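Long-range contacts in transcriptional regulator, LacI family (Corynebacterium glutamicum, PDB 3H5T), which probably acts as an inositol-dependent transcriptional activator of the inositol phosphate synthase gene, binding a conserved palindromic promoter motif and helping to regulate cell wall biogenesis: residues 241-246 and 260-265; 154-159 and 166-171; 69-74 and 97-102. One frame throughout, in Å; residues are numbered along the deposited sequence.

Contact 1: residues 241-246 and 260-265; sequences TVPIME and KELLET
Met245 and Leu262 carry the apolar part of this contact, which illustrates how a helix is laid on a strand by a few apolar side chains. The segments of strand 244-247 and helix 252-265 run at 153° to each other, close to antiparallel, and their axes come within 9.1 Å. CD1 of Leu262 lies 3.8 Å from CG of Met245 and also meets the Pro243 ring, 4.1 Å from Pro243 CB; the proline and leucine side chains cross at about a right angle. One methyl group of the helix thus touches two residues of segment 241-246. Met245 holds CG anti to its carbonyl carbon (chi1 -67°), and its chain then bends at chi2. Leu195 of strand 192-197 touches both Met245 and Leu262, carrying the same apolar layer on to the neighbouring strand.

A second group of contacts is formed where the thioether end passes across Glu261. Met245 SD lies 4.1 Å from CB of Leu262, whereas Glu261 OE2 sits 3.5 Å from Met245 SD and 3.3 Å from Met245 CE. These are van der Waals neighbours of a carboxylate, not a polar bond. Further along the helix, Met245 CE comes to 4.2 Å from OG1 of Thr265.

The hydroxyl of Thr265 bonds within its own helix. Thr265 N and Thr265 OG1 both donate to Glu261 O, approaching from opposite faces of its carbonyl plane.

Strand and helix thus meet through apolar contacts of a proline, a leucine and a methionine. The carboxylate and hydroxyl beside the methionine end contribute packing surface, with no directional bond between the two segments.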
ATOM      1  N   THR A 241     -12.434 -16.061 -22.321  1.00 39.47           N
ATOM      2  CA  THR A 241     -13.704 -15.335 -22.310  1.00 40.33           C
ATOM      3  C   THR A 241     -13.743 -14.174 -21.311  1.00 39.77           C
ATOM      4  O   THR A 241     -14.643 -13.329 -21.366  1.00 40.08           O
ATOM      5  CB  THR A 241     -14.878 -16.267 -21.957  1.00 42.33           C
ATOM      6  OG1 THR A 241     -14.731 -16.726 -20.606  1.00 43.82           O
ATOM      7  CG2 THR A 241     -14.918 -17.467 -22.897  1.00 43.89           C
ATOM      8  N   VAL A 242     -12.777 -14.137 -20.398  1.00 37.29           N
ATOM      9  CA  VAL A 242     -12.727 -13.091 -19.384  1.00 34.53           C
ATOM     10  C   VAL A 242     -11.858 -11.906 -19.797  1.00 32.12           C
ATOM     11  O   VAL A 242     -10.633 -11.965 -19.733  1.00 31.92           O
ATOM     12  CB  VAL A 242     -12.196 -13.647 -18.041  1.00 35.35           C
ATOM     13  CG1 VAL A 242     -12.247 -12.559 -16.975  1.00 35.85           C
ATOM     14  CG2 VAL A 242     -13.013 -14.853 -17.613  1.00 33.03           C
ATOM     15  N   PRO A 243     -12.490 -10.801 -20.210  1.00 30.10           N
ATOM     16  CA  PRO A 243     -11.760  -9.602 -20.631  1.00 29.81           C
ATOM     17  C   PRO A 243     -10.952  -8.976 -19.489  1.00 30.32           C
ATOM     18  O   PRO A 243     -11.389  -8.968 -18.338  1.00 30.51           O
ATOM     19  CB  PRO A 243     -12.872  -8.690 -21.132  1.00 29.93           C
ATOM     20  CG  PRO A 243     -14.015  -9.053 -20.238  1.00 29.31           C
ATOM     21  CD  PRO A 243     -13.943 -10.557 -20.195  1.00 28.25           C
ATOM     22  N   ILE A 244      -9.777  -8.452 -19.824  1.00 30.33           N
ATOM     23  CA  ILE A 244      -8.888  -7.837 -18.845  1.00 29.54           C
ATOM     24  C   ILE A 244      -8.376  -6.479 -19.319  1.00 28.63           C
ATOM     25  O   ILE A 244      -7.617  -6.404 -20.279  1.00 30.10           O
ATOM     26  CB  ILE A 244      -7.673  -8.756 -18.568  1.00 30.43           C
ATOM     27  CG1 ILE A 244      -8.154 -10.073 -17.953  1.00 31.62           C
ATOM     28  CG2 ILE A 244      -6.676  -8.059 -17.645  1.00 30.90           C
ATOM     29  CD1 ILE A 244      -7.075 -11.122 -17.818  1.00 32.72           C
ATOM     30  N   MET A 245      -8.789  -5.407 -18.652  1.00 26.69           N
ATOM     31  CA  MET A 245      -8.327  -4.076 -19.028  1.00 25.09           C
ATOM     32  C   MET A 245      -7.437  -3.457 -17.953  1.00 24.52           C
ATOM     33  O   MET A 245      -7.528  -3.801 -16.775  1.00 24.15           O
ATOM     34  CB  MET A 245      -9.514  -3.159 -19.336  1.00 22.84           C
ATOM     35  CG  MET A 245     -10.283  -3.580 -20.590  1.00 19.91           C
ATOM     36  SD  MET A 245     -10.997  -2.204 -21.482  1.00 11.51           S
ATOM     37  CE  MET A 245     -11.605  -3.058 -22.916  1.00 15.17           C
ATOM     38  N   GLU A 246      -6.577  -2.534 -18.373  1.00 24.49           N
ATOM     39  CA  GLU A 246      -5.644  -1.886 -17.464  1.00 23.69           C
ATOM     40  C   GLU A 246      -5.479  -0.390 -17.708  1.00 24.43           C
ATOM     41  O   GLU A 246      -5.804   0.117 -18.780  1.00 24.98           O
ATOM     42  CB  GLU A 246      -4.276  -2.581 -17.579  1.00 22.38           C
ATOM     43  CG  GLU A 246      -3.072  -1.663 -17.809  1.00 21.90           C
ATOM     44  CD  GLU A 246      -1.773  -2.429 -18.047  1.00 20.91           C
ATOM     45  OE1 GLU A 246      -1.793  -3.423 -18.802  1.00 20.08           O
ATOM     46  OE2 GLU A 246      -0.729  -2.032 -17.494  1.00 16.81           O
ATOM     47  N   LYS A 260     -15.133   2.678 -17.778  1.00 28.81           N
ATOM     48  CA  LYS A 260     -16.125   2.976 -18.795  1.00 31.41           C
ATOM     49  C   LYS A 260     -15.889   2.096 -20.021  1.00 31.90           C
ATOM     50  O   LYS A 260     -16.812   1.463 -20.525  1.00 33.35           O
ATOM     51  CB  LYS A 260     -16.048   4.455 -19.189  1.00 32.86           C
ATOM     52  CG  LYS A 260     -16.844   4.815 -20.434  1.00 35.80           C
ATOM     53  CD  LYS A 260     -16.627   6.270 -20.845  1.00 38.61           C
ATOM     54  CE  LYS A 260     -17.124   7.228 -19.779  1.00 40.53           C
ATOM     55  NZ  LYS A 260     -17.032   8.657 -20.201  1.00 43.87           N
ATOM     56  N   GLU A 261     -14.646   2.036 -20.483  1.00 31.60           N
ATOM     57  CA  GLU A 261     -14.314   1.246 -21.664  1.00 31.78           C
ATOM     58  C   GLU A 261     -14.679  -0.235 -21.549  1.00 31.63           C
ATOM     59  O   GLU A 261     -15.215  -0.821 -22.484  1.00 33.28           O
ATOM     60  CB  GLU A 261     -12.821   1.371 -21.979  1.00 32.69           C
ATOM     61  CG  GLU A 261     -12.504   1.149 -23.441  1.00 33.97           C
ATOM     62  CD  GLU A 261     -11.049   0.859 -23.693  1.00 34.23           C
ATOM     63  OE1 GLU A 261     -10.191   1.653 -23.253  1.00 33.59           O
ATOM     64  OE2 GLU A 261     -10.769  -0.171 -24.341  1.00 36.11           O
ATOM     65  N   LEU A 262     -14.379  -0.836 -20.405  1.00 30.56           N
ATOM     66  CA  LEU A 262     -14.657  -2.250 -20.175  1.00 30.07           C
ATOM     67  C   LEU A 262     -16.149  -2.585 -20.154  1.00 31.66           C
ATOM     68  O   LEU A 262     -16.583  -3.576 -20.743  1.00 29.80           O
ATOM     69  CB  LEU A 262     -14.033  -2.691 -18.846  1.00 27.98           C
ATOM     70  CG  LEU A 262     -14.289  -4.133 -18.418  1.00 25.52           C
ATOM     71  CD1 LEU A 262     -13.482  -5.065 -19.288  1.00 23.98           C
ATOM     72  CD2 LEU A 262     -13.914  -4.314 -16.964  1.00 25.76           C
ATOM     73  N   LEU A 263     -16.925  -1.759 -19.457  1.00 33.42           N
ATOM     74  CA  LEU A 263     -18.362  -1.975 -19.332  1.00 34.73           C
ATOM     75  C   LEU A 263     -19.102  -1.537 -20.585  1.00 35.56           C
ATOM     76  O   LEU A 263     -20.193  -2.022 -20.874  1.00 36.09           O
ATOM     77  CB  LEU A 263     -18.895  -1.214 -18.114  1.00 34.83           C
ATOM     78  CG  LEU A 263     -18.256  -1.637 -16.789  1.00 35.18           C
ATOM     79  CD1 LEU A 263     -18.810  -0.794 -15.656  1.00 33.87           C
ATOM     80  CD2 LEU A 263     -18.512  -3.127 -16.555  1.00 33.95           C
ATOM     81  N   GLU A 264     -18.496  -0.613 -21.318  1.00 36.05           N
ATOM     82  CA  GLU A 264     -19.065  -0.094 -22.552  1.00 37.02           C
ATOM     83  C   GLU A 264     -18.766  -1.099 -23.669  1.00 37.77           C
ATOM     84  O   GLU A 264     -19.557  -1.268 -24.595  1.00 40.08           O
ATOM     85  CB  GLU A 264     -18.428   1.263 -22.870  1.00 37.35           C
ATOM     86  CG  GLU A 264     -19.394   2.340 -23.307  1.00 37.81           C
ATOM     87  CD  GLU A 264     -18.768   3.719 -23.271  1.00 38.41           C
ATOM     88  OE1 GLU A 264     -17.651   3.890 -23.808  1.00 38.96           O
ATOM     89  OE2 GLU A 264     -19.396   4.638 -22.707  1.00 37.85           O
ATOM     90  N   THR A 265     -17.621  -1.770 -23.556  1.00 36.62           N
ATOM     91  CA  THR A 265     -17.188  -2.761 -24.532  1.00 36.05           C
ATOM     92  C   THR A 265     -17.835  -4.134 -24.309  1.00 37.39           C
ATOM     93  O   THR A 265     -18.144  -4.854 -25.265  1.00 36.94           O
ATOM     94  CB  THR A 265     -15.658  -2.904 -24.500  1.00 35.27           C
ATOM     95  OG1 THR A 265     -15.065  -1.647 -24.851  1.00 35.49           O
ATOM     96  CG2 THR A 265     -15.190  -3.968 -25.480  1.00 33.77           C
TER

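Contact 2: residues 154-159 and 166-171; sequences AVIADQ and MPFIAP
Ile156 and Phe168 are paired in a parallel beta ladder, the contact of strands 154-157 and 168-171 inside the seven-stranded sheet of one lobe. The two strand segments are almost aligned, 9° apart. Three backbone hydrogen bonds join them in the zigzag of parallel strands: Ile156 N to Pro167 O (2.7 Å), Ile169 N to Ile156 O (3.0 Å) and Asp158 N to Ile169 O (2.9 Å). Ile156 thus bonds through both its N and O to the residues flanking Phe168.

Next to each other in sequence as well as in the sheet, the strands are linked by a short connection without helix. This differs from the beta-alpha-beta crossovers that make up much of the periplasmic-binding-protein fold of LacI regulators. The sheet is nonetheless sandwiched by helices: helix 142-150 meets Met166, and helix 321-336 packs on Pro167 and Ile169.

On the face shared by Ile156 and Phe168, the CD1 methyl of Ile156 reaches Met166 CB at 3.6 Å, while Ile156 CG2 lies in plane at the edge of the Phe168 ring, 3.7 Å from Phe168 CD1. Phe168 holds CG anti to its backbone N (chi1 179°). The edge of its ring lies by Asp158, with Phe168 CE1 3.5 Å from Asp158 O. On the other side of the ladder, Val155 CG2 sits over the backbone at 3.4 Å from Pro167 O. Asp158 turns the chain out of the strand with a positive phi of 72°; CB of Ala170 packs against Asp158 CA, and Asp158 OD1 forms a salt bridge with Lys324 of helix 321-336.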
ATOM      1  N   ALA A 154      18.713  -1.983   1.722  1.00 25.00           N
ATOM      2  CA  ALA A 154      17.359  -1.834   1.240  1.00 23.95           C
ATOM      3  C   ALA A 154      16.412  -2.965   1.589  1.00 25.42           C
ATOM      4  O   ALA A 154      16.802  -4.134   1.677  1.00 26.61           O
ATOM      5  CB  ALA A 154      17.383  -1.630  -0.253  1.00 22.56           C
ATOM      6  N   VAL A 155      15.156  -2.589   1.794  1.00 24.66           N
ATOM      7  CA  VAL A 155      14.094  -3.532   2.095  1.00 23.68           C
ATOM      8  C   VAL A 155      13.041  -3.313   1.009  1.00 22.77           C
ATOM      9  O   VAL A 155      12.805  -2.183   0.578  1.00 21.58           O
ATOM     10  CB  VAL A 155      13.463  -3.257   3.473  1.00 24.61           C
ATOM     11  CG1 VAL A 155      12.910  -1.836   3.519  1.00 28.10           C
ATOM     12  CG2 VAL A 155      12.340  -4.245   3.731  1.00 26.40           C
ATOM     13  N   ILE A 156      12.415  -4.392   0.562  1.00 21.78           N
ATOM     14  CA  ILE A 156      11.403  -4.293  -0.478  1.00 21.26           C
ATOM     15  C   ILE A 156      10.007  -4.585   0.067  1.00 21.17           C
ATOM     16  O   ILE A 156       9.826  -5.522   0.846  1.00 19.97           O
ATOM     17  CB  ILE A 156      11.710  -5.293  -1.624  1.00 21.28           C
ATOM     18  CG1 ILE A 156      12.965  -4.852  -2.375  1.00 18.69           C
ATOM     19  CG2 ILE A 156      10.520  -5.403  -2.569  1.00 20.62           C
ATOM     20  CD1 ILE A 156      13.567  -5.948  -3.226  1.00 16.94           C
ATOM     21  N   ALA A 157       9.027  -3.783  -0.352  1.00 20.26           N
ATOM     22  CA  ALA A 157       7.638  -3.978   0.062  1.00 19.84           C
ATOM     23  C   ALA A 157       6.767  -4.239  -1.164  1.00 21.07           C
ATOM     24  O   ALA A 157       6.870  -3.536  -2.176  1.00 22.41           O
ATOM     25  CB  ALA A 157       7.125  -2.755   0.807  1.00 17.28           C
ATOM     26  N   ASP A 158       5.912  -5.252  -1.062  1.00 21.73           N
ATOM     27  CA  ASP A 158       5.011  -5.626  -2.145  1.00 21.09           C
ATOM     28  C   ASP A 158       5.704  -6.289  -3.336  1.00 19.23           C
ATOM     29  O   ASP A 158       5.315  -7.372  -3.758  1.00 17.61           O
ATOM     30  CB  ASP A 158       4.227  -4.394  -2.606  1.00 24.66           C
ATOM     31  CG  ASP A 158       2.919  -4.222  -1.851  1.00 28.57           C
ATOM     32  OD1 ASP A 158       2.338  -3.113  -1.910  1.00 31.97           O
ATOM     33  OD2 ASP A 158       2.463  -5.198  -1.211  1.00 29.89           O
ATOM     34  N   GLN A 159       6.737  -5.646  -3.864  1.00 18.94           N
ATOM     35  CA  GLN A 159       7.468  -6.181  -5.008  1.00 20.34           C
ATOM     36  C   GLN A 159       8.696  -5.299  -5.252  1.00 20.72           C
ATOM     37  O   GLN A 159       8.704  -4.133  -4.877  1.00 23.04           O
ATOM     38  CB  GLN A 159       6.553  -6.165  -6.234  1.00 20.27           C
ATOM     39  CG  GLN A 159       6.024  -4.779  -6.551  1.00 22.68           C
ATOM     40  CD  GLN A 159       4.964  -4.781  -7.624  1.00 23.57           C
ATOM     41  OE1 GLN A 159       4.966  -5.629  -8.517  1.00 24.75           O
ATOM     42  NE2 GLN A 159       4.062  -3.815  -7.562  1.00 22.30           N
ATOM     43  N   MET A 166      18.012  -8.239  -0.163  1.00 22.28           N
ATOM     44  CA  MET A 166      16.959  -7.254   0.073  1.00 20.94           C
ATOM     45  C   MET A 166      15.694  -7.844   0.719  1.00 20.20           C
ATOM     46  O   MET A 166      14.815  -8.343   0.015  1.00 18.06           O
ATOM     47  CB  MET A 166      16.577  -6.574  -1.261  1.00 20.15           C
ATOM     48  CG  MET A 166      17.578  -5.545  -1.810  1.00 17.73           C
ATOM     49  SD  MET A 166      17.083  -4.767  -3.399  1.00 10.19           S
ATOM     50  CE  MET A 166      18.621  -4.510  -4.094  1.00 10.83           C
ATOM     51  N   PRO A 167      15.593  -7.801   2.064  1.00 19.26           N
ATOM     52  CA  PRO A 167      14.434  -8.324   2.796  1.00 20.44           C
ATOM     53  C   PRO A 167      13.124  -7.947   2.113  1.00 20.83           C
ATOM     54  O   PRO A 167      12.981  -6.836   1.608  1.00 22.45           O
ATOM     55  CB  PRO A 167      14.601  -7.695   4.169  1.00 19.55           C
ATOM     56  CG  PRO A 167      16.067  -7.829   4.368  1.00 17.61           C
ATOM     57  CD  PRO A 167      16.629  -7.358   3.014  1.00 21.59           C
ATOM     58  N   PHE A 168      12.175  -8.877   2.115  1.00 20.02           N
ATOM     59  CA  PHE A 168      10.895  -8.706   1.437  1.00 21.52           C
ATOM     60  C   PHE A 168       9.675  -8.838   2.363  1.00 21.59           C
ATOM     61  O   PHE A 168       9.566  -9.794   3.133  1.00 23.62           O
ATOM     62  CB  PHE A 168      10.845  -9.749   0.299  1.00 23.34           C
ATOM     63  CG  PHE A 168       9.570  -9.749  -0.517  1.00 23.69           C
ATOM     64  CD1 PHE A 168       9.290  -8.724  -1.411  1.00 25.32           C
ATOM     65  CD2 PHE A 168       8.680 -10.813  -0.429  1.00 23.86           C
ATOM     66  CE1 PHE A 168       8.143  -8.762  -2.205  1.00 26.44           C
ATOM     67  CE2 PHE A 168       7.534 -10.864  -1.218  1.00 24.49           C
ATOM     68  CZ  PHE A 168       7.265  -9.837  -2.107  1.00 26.23           C
ATOM     69  N   ILE A 169       8.762  -7.873   2.276  1.00 20.50           N
ATOM     70  CA  ILE A 169       7.541  -7.867   3.084  1.00 20.02           C
ATOM     71  C   ILE A 169       6.320  -7.739   2.172  1.00 20.17           C
ATOM     72  O   ILE A 169       6.177  -6.746   1.460  1.00 19.90           O
ATOM     73  CB  ILE A 169       7.501  -6.670   4.054  1.00 21.28           C
ATOM     74  CG1 ILE A 169       8.758  -6.652   4.918  1.00 22.04           C
ATOM     75  CG2 ILE A 169       6.237  -6.736   4.918  1.00 17.96           C
ATOM     76  CD1 ILE A 169       8.786  -5.498   5.908  1.00 21.66           C
ATOM     77  N   ALA A 170       5.436  -8.729   2.197  1.00 20.23           N
ATOM     78  CA  ALA A 170       4.240  -8.686   1.366  1.00 22.16           C
ATOM     79  C   ALA A 170       3.288  -9.840   1.639  1.00 23.89           C
ATOM     80  O   ALA A 170       3.666 -10.860   2.225  1.00 26.55           O
ATOM     81  CB  ALA A 170       4.630  -8.692  -0.109  1.00 23.64           C
ATOM     82  N   PRO A 171       2.021  -9.681   1.243  1.00 23.68           N
ATOM     83  CA  PRO A 171       1.051 -10.756   1.458  1.00 24.33           C
ATOM     84  C   PRO A 171       1.168 -11.673   0.241  1.00 25.75           C
ATOM     85  O   PRO A 171       1.800 -11.298  -0.743  1.00 26.19           O
ATOM     86  CB  PRO A 171      -0.269 -10.007   1.475  1.00 25.17           C
ATOM     87  CG  PRO A 171      -0.029  -8.939   0.436  1.00 20.91           C
ATOM     88  CD  PRO A 171       1.343  -8.441   0.828  1.00 21.45           C
TER

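Contact 3: residues 69-74 and 97-102; sequences GAIGVL and QAAGDT
Ile71 and Thr102 meet where a beta-alpha-beta crossover closes: strand 70-75 leads through helix 86-98 into strand 103-108, which lies parallel beside it. Thr102 is the last residue before that second strand, and its CA is 5.3 Å from the CA of Ala70. The backbone pairing starts one residue later, with Ile71 bonded to Gln103 and Thr105. Thr102 meets the strand through its CG2 methyl instead.

That methyl is placed anti to the threonine's own backbone N and beside its carbonyl carbon. Thr102 CG2 settles against the start of strand 70-75, 3.6 Å from Ile71 N and 3.8 Å from Ala70 CA. Ile71 CG2 is 3.7 Å from Thr102 CG2, and the isoleucine and threonine side chains cross at about a right angle. Gly69 borders the same methyl through its carbonyl oxygen.

The other branch of Ile71 serves the helix end. CG1 lies between the backbone N and the carbonyl carbon (chi1 66°), and the extended chi2 of 176° carries Ile71 CD1 onward to 3.7 Å from CB of Ala99. Ala99 is the first residue to leave helical geometry after helix 86-98. A single isoleucine therefore touches the exit of the helix with its tip and meets the residue just before the next strand with its branch methyl, CG1 and backbone N, while the intervening turn at Gly100 and Asp101 is exposed. Leu333 of helix 321-336 and Leu104 of strand 103-108 also touch Ile71, extending the apolar cluster.

Such a strand, helix and adjacent parallel strand is the beta-alpha-beta unit that recurs in the alpha/beta lobes of the periplasmic-binding-protein fold of LacI regulators.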
ATOM      1  N   GLY A  69      20.004  10.334  11.202  1.00 39.37           N
ATOM      2  CA  GLY A  69      20.225  10.527   9.775  1.00 34.66           C
ATOM      3  C   GLY A  69      18.913  10.582   9.007  1.00 32.20           C
ATOM      4  O   GLY A  69      17.945  11.175   9.479  1.00 31.75           O
ATOM      5  N   ALA A  70      18.863   9.973   7.825  1.00 28.62           N
ATOM      6  CA  ALA A  70      17.628   9.966   7.042  1.00 27.51           C
ATOM      7  C   ALA A  70      17.453   8.689   6.236  1.00 26.47           C
ATOM      8  O   ALA A  70      18.432   8.079   5.823  1.00 27.46           O
ATOM      9  CB  ALA A  70      17.585  11.172   6.106  1.00 25.33           C
ATOM     10  N   ILE A  71      16.201   8.284   6.031  1.00 25.97           N
ATOM     11  CA  ILE A  71      15.894   7.095   5.235  1.00 25.16           C
ATOM     12  C   ILE A  71      15.003   7.511   4.067  1.00 25.52           C
ATOM     13  O   ILE A  71      14.242   8.477   4.168  1.00 24.96           O
ATOM     14  CB  ILE A  71      15.166   5.992   6.061  1.00 23.72           C
ATOM     15  CG1 ILE A  71      13.778   6.466   6.478  1.00 22.77           C
ATOM     16  CG2 ILE A  71      15.998   5.624   7.293  1.00 21.64           C
ATOM     17  CD1 ILE A  71      12.954   5.409   7.204  1.00 22.15           C
ATOM     18  N   GLY A  72      15.106   6.791   2.955  1.00 26.06           N
ATOM     19  CA  GLY A  72      14.299   7.124   1.794  1.00 24.46           C
ATOM     20  C   GLY A  72      13.281   6.065   1.400  1.00 25.01           C
ATOM     21  O   GLY A  72      13.259   4.953   1.943  1.00 22.82           O
ATOM     22  N   VAL A  73      12.420   6.431   0.452  1.00 23.91           N
ATOM     23  CA  VAL A  73      11.399   5.536  -0.066  1.00 22.41           C
ATOM     24  C   VAL A  73      11.344   5.770  -1.572  1.00 23.75           C
ATOM     25  O   VAL A  73      10.976   6.855  -2.028  1.00 24.83           O
ATOM     26  CB  VAL A  73      10.016   5.825   0.549  1.00 22.30           C
ATOM     27  CG1 VAL A  73       8.970   4.865  -0.027  1.00 19.63           C
ATOM     28  CG2 VAL A  73      10.085   5.674   2.056  1.00 22.27           C
ATOM     29  N   LEU A  74      11.733   4.756  -2.339  1.00 22.59           N
ATOM     30  CA  LEU A  74      11.731   4.867  -3.781  1.00 22.34           C
ATOM     31  C   LEU A  74      10.349   4.537  -4.290  1.00 25.59           C
ATOM     32  O   LEU A  74       9.844   3.439  -4.081  1.00 27.76           O
ATOM     33  CB  LEU A  74      12.749   3.918  -4.400  1.00 19.12           C
ATOM     34  CG  LEU A  74      12.937   4.104  -5.907  1.00 16.40           C
ATOM     35  CD1 LEU A  74      14.410   4.329  -6.217  1.00 16.34           C
ATOM     36  CD2 LEU A  74      12.396   2.898  -6.636  1.00 13.87           C
ATOM     37  N   GLN A  97       5.864   5.762  11.244  1.00 27.85           N
ATOM     38  CA  GLN A  97       5.806   5.299  12.625  1.00 27.53           C
ATOM     39  C   GLN A  97       7.072   4.548  13.053  1.00 28.05           C
ATOM     40  O   GLN A  97       7.474   4.606  14.215  1.00 27.60           O
ATOM     41  CB  GLN A  97       4.585   4.411  12.803  1.00 29.01           C
ATOM     42  CG  GLN A  97       4.489   3.730  14.139  1.00 31.96           C
ATOM     43  CD  GLN A  97       3.195   2.965  14.277  1.00 36.59           C
ATOM     44  OE1 GLN A  97       2.845   2.162  13.413  1.00 38.45           O
ATOM     45  NE2 GLN A  97       2.473   3.211  15.363  1.00 40.09           N
ATOM     46  N   ALA A  98       7.691   3.828  12.123  1.00 28.72           N
ATOM     47  CA  ALA A  98       8.914   3.095  12.432  1.00 29.44           C
ATOM     48  C   ALA A  98      10.009   4.137  12.582  1.00 30.12           C
ATOM     49  O   ALA A  98      10.699   4.188  13.600  1.00 30.54           O
ATOM     50  CB  ALA A  98       9.255   2.116  11.306  1.00 29.38           C
ATOM     51  N   ALA A  99      10.168   4.960  11.550  1.00 30.04           N
ATOM     52  CA  ALA A  99      11.147   6.030  11.577  1.00 31.22           C
ATOM     53  C   ALA A  99      10.545   7.023  12.553  1.00 32.90           C
ATOM     54  O   ALA A  99       9.427   7.476  12.352  1.00 35.66           O
ATOM     55  CB  ALA A  99      11.270   6.661  10.206  1.00 30.46           C
ATOM     56  N   GLY A 100      11.260   7.359  13.613  1.00 33.28           N
ATOM     57  CA  GLY A 100      10.701   8.294  14.571  1.00 33.67           C
ATOM     58  C   GLY A 100      11.065   9.718  14.228  1.00 34.45           C
ATOM     59  O   GLY A 100      10.292  10.431  13.585  1.00 34.84           O
ATOM     60  N   ASP A 101      12.256  10.116  14.662  1.00 34.77           N
ATOM     61  CA  ASP A 101      12.786  11.446  14.424  1.00 35.94           C
ATOM     62  C   ASP A 101      13.705  11.403  13.203  1.00 34.55           C
ATOM     63  O   ASP A 101      14.548  12.278  13.007  1.00 35.70           O
ATOM     64  CB  ASP A 101      13.570  11.912  15.655  1.00 40.24           C
ATOM     65  CG  ASP A 101      12.868  11.564  16.958  1.00 44.58           C
ATOM     66  OD1 ASP A 101      11.644  11.817  17.067  1.00 45.16           O
ATOM     67  OD2 ASP A 101      13.540  11.036  17.875  1.00 46.81           O
ATOM     68  N   THR A 102      13.529  10.369  12.389  1.00 31.88           N
ATOM     69  CA  THR A 102      14.310  10.171  11.174  1.00 29.05           C
ATOM     70  C   THR A 102      13.679  10.887   9.979  1.00 27.37           C
ATOM     71  O   THR A 102      12.486  10.721   9.701  1.00 25.93           O
ATOM     72  CB  THR A 102      14.408   8.666  10.810  1.00 29.80           C
ATOM     73  OG1 THR A 102      15.102   7.960  11.843  1.00 30.20           O
ATOM     74  CG2 THR A 102      15.133   8.481   9.490  1.00 29.79           C
TER

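How the contacts relate
Along the chain the order is contact 3, contact 2, contact 1, each closing before the next opens. Contacts 2 and 3 share the seven-stranded sheet, with strand 132-135 between their strands 154-157 and 70-75; their centres are 16 Å apart, and helix 321-336 packs against residues of both. Contact 1 belongs to the separate five-stranded sheet, its centre 31 Å from that of contact 2 and 41 Å from that of contact 3, which lies on the opposite side of the chain's centre. The three therefore sample both lobes of the domain that in LacI regulators binds the effector, through a strand-helix packing, a strand pairing and a beta-alpha-beta crossover.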